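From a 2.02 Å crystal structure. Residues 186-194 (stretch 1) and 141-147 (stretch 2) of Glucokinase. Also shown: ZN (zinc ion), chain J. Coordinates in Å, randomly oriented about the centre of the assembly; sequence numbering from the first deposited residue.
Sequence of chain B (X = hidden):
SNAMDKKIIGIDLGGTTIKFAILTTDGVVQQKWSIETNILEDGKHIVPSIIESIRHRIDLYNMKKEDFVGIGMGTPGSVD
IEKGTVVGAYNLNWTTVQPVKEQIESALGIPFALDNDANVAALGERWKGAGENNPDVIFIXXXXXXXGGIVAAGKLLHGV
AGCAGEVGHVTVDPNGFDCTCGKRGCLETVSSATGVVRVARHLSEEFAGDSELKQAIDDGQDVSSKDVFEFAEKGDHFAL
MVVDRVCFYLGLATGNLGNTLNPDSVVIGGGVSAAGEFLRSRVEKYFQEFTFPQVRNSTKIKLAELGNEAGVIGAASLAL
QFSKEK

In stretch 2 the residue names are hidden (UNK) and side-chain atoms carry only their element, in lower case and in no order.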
# COMPACT_ATOMS: atom_id res chain seq x y z
N CYS B 186 -1.17 -13.91 -10.92
CA CYS B 186 -0.41 -13.48 -9.80
C CYS B 186 1.07 -13.32 -10.13
O CYS B 186 1.63 -14.10 -10.91
CB CYS B 186 -0.58 -14.46 -8.63
SG CYS B 186 -2.31 -14.55 -8.08
N LEU B 187 1.71 -12.32 -9.52
CA LEU B 187 3.17 -12.19 -9.57
C LEU B 187 3.92 -13.49 -9.25
O LEU B 187 4.94 -13.83 -9.87
CB LEU B 187 3.64 -11.02 -8.68
CG LEU B 187 5.12 -10.64 -8.64
CD1 LEU B 187 5.66 -10.27 -10.05
CD2 LEU B 187 5.33 -9.51 -7.61
N GLU B 188 3.42 -14.22 -8.28
CA GLU B 188 4.03 -15.48 -7.90
C GLU B 188 4.13 -16.54 -9.00
O GLU B 188 5.10 -17.34 -9.00
CB GLU B 188 3.29 -16.09 -6.72
CG GLU B 188 4.00 -17.24 -6.12
CD GLU B 188 3.24 -17.81 -4.97
OE1 GLU B 188 3.52 -17.41 -3.81
OE2 GLU B 188 2.32 -18.61 -5.23
N THR B 189 3.14 -16.58 -9.90
CA THR B 189 3.15 -17.51 -11.05
C THR B 189 4.30 -17.23 -12.04
O THR B 189 4.66 -18.04 -12.90
CB THR B 189 1.76 -17.52 -11.87
OG1 THR B 189 1.58 -16.26 -12.52
CG2 THR B 189 0.55 -17.75 -10.96
N VAL B 190 4.88 -16.05 -11.97
CA VAL B 190 5.87 -15.71 -13.00
C VAL B 190 7.27 -15.41 -12.41
O VAL B 190 8.25 -15.22 -13.16
CB VAL B 190 5.32 -14.57 -13.98
CG1 VAL B 190 4.06 -15.07 -14.76
CG2 VAL B 190 4.91 -13.39 -13.22
N SER B 191 7.35 -15.39 -11.09
CA SER B 191 8.56 -14.91 -10.39
C SER B 191 9.05 -15.79 -9.21
O SER B 191 10.11 -15.53 -8.63
CB SER B 191 8.41 -13.42 -9.95
OG SER B 191 7.49 -13.25 -8.86
N SER B 192 8.32 -16.84 -8.84
CA SER B 192 8.89 -17.74 -7.83
C SER B 192 9.91 -18.61 -8.58
O SER B 192 9.96 -18.57 -9.81
CB SER B 192 7.83 -18.65 -7.25
OG SER B 192 7.26 -19.43 -8.29
N ALA B 193 10.67 -19.43 -7.86
CA ALA B 193 11.62 -20.40 -8.47
C ALA B 193 10.99 -21.19 -9.61
O ALA B 193 11.54 -21.33 -10.70
CB ALA B 193 12.14 -21.36 -7.42
N THR B 194 9.78 -21.67 -9.32
CA THR B 194 8.93 -22.39 -10.22
C THR B 194 8.27 -21.51 -11.31
O THR B 194 8.03 -21.96 -12.41
CB THR B 194 7.85 -23.09 -9.33
OG1 THR B 194 8.20 -24.47 -9.12
CG2 THR B 194 6.44 -22.97 -9.88
N UNK B 141 10.19 -10.97 -1.24
CA UNK B 141 11.05 -12.16 -1.25
C UNK B 141 10.63 -13.17 -2.31
O UNK B 141 9.48 -13.59 -2.37
c UNK B 141 11.16 -12.79 0.15
o UNK B 141 12.01 -13.96 0.10
c UNK B 141 9.80 -13.13 0.69
N UNK B 142 11.57 -13.52 -3.16
CA UNK B 142 11.31 -14.46 -4.22
C UNK B 142 12.04 -15.74 -3.87
O UNK B 142 13.26 -15.74 -3.79
c UNK B 142 10.05 -12.33 -6.18
c UNK B 142 11.89 -13.92 -5.55
c UNK B 142 11.56 -12.47 -5.92
c UNK B 142 12.34 -12.09 -7.18
N UNK B 143 11.29 -16.79 -3.61
CA UNK B 143 11.84 -18.16 -3.43
C UNK B 143 10.87 -19.21 -3.95
O UNK B 143 10.44 -19.14 -5.09
N UNK B 144 10.53 -20.18 -3.10
CA UNK B 144 9.51 -21.19 -3.39
C UNK B 144 8.22 -20.52 -3.73
O UNK B 144 7.51 -20.95 -4.65
c UNK B 144 8.45 -23.31 -2.50
o UNK B 144 10.34 -22.34 -1.40
c UNK B 144 9.15 -22.03 -2.11
N UNK B 145 7.90 -19.49 -2.93
CA UNK B 145 6.74 -18.63 -3.13
C UNK B 145 7.17 -17.17 -3.21
O UNK B 145 8.35 -16.86 -3.08
N UNK B 146 6.22 -16.27 -3.45
CA UNK B 146 6.57 -14.86 -3.42
C UNK B 146 5.88 -14.21 -2.21
O UNK B 146 4.67 -14.38 -2.03
c UNK B 146 6.60 -12.68 -4.68
c UNK B 146 7.16 -14.74 -5.83
c UNK B 146 6.29 -14.15 -4.77
N UNK B 147 6.66 -13.53 -1.38
CA UNK B 147 6.13 -12.98 -0.10
C UNK B 147 6.54 -11.53 -0.01
O UNK B 147 7.27 -11.02 -0.88
ZN ZN J . -2.25 -15.91 -6.32

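Position 141 carries three side-chain atoms, one carbon at the branch bearing one oxygen and one carbon, and they stay well clear of stretch 1. That branching at CB is threonine, T141. Its work is on the backbone: its O accepts a hydrogen bond from N of position 147, 3.0 Å away, tying the two strand segments together.

Position 142 has four carbons and no heteroatom, forked at the second. Its CA-to-CB bond runs sideways, yet the end of the chain comes nearer, bringing one terminal carbon to 3.8 Å from OG of S191. This is leucine, L142, and that carbon is CD2.

Position 143 shows backbone only. Its O takes a nearly straight hydrogen bond from N of A193, 2.8 Å long, and lies 3.4 Å from CB of S192. It is glycine, G143. A CB here would point away from stretch 1 and find room, so this contact does not explain the missing side chain; phi/psi of -147/-126, a conformation unusual for residues with a CB, fits glycine better.

Position 144 again has one carbon carrying an oxygen and a carbon. The side chain points away from stretch 1. It is threonine, T144.

Position 145 has no side-chain atoms, and its CA lies 3.5 Å from OE1 of E188. It is glycine, G145. Here the neighbour matters, because an ideal CB would lie a tight 3.2 Å from OE1 of E188.

Position 146 has three carbons, one carrying the other two, and points toward stretch 1. One branch carbon packs 3.4 Å from OG of S191 and 3.8 Å from N of S192, and the other reaches CD2 of L187 at 4.5 Å. The backbone N donates to OE1 of E188 at 3.0 Å. It is valine, V146; the first branch carbon is CG2, the second CG1.

Position 147 lacks a side chain and does not touch stretch 1. It is glycine, G147; a CB would be crowded instead by CG2 of T141, at 3.2 Å.

The contact rests on two hydrogen bonds, one between backbones and one from a backbone N to a side-chain carboxylate, with V146 filling the space between the stretches. E188 reaches in to satisfy the N of V146, while G143 O receives the A193 N at the helix start that S192 caps. Stretch 1 also braces itself: OG of S191 donates to O of L187 at 2.8 Å, so this hydroxyl can lie against the carbons of L142 and V146 with its hydrogen-bonding need met. Beyond the interface, SG of C186 binds zinc at 2.2 Å.

Stretch 2 141-147: TLGTGVG
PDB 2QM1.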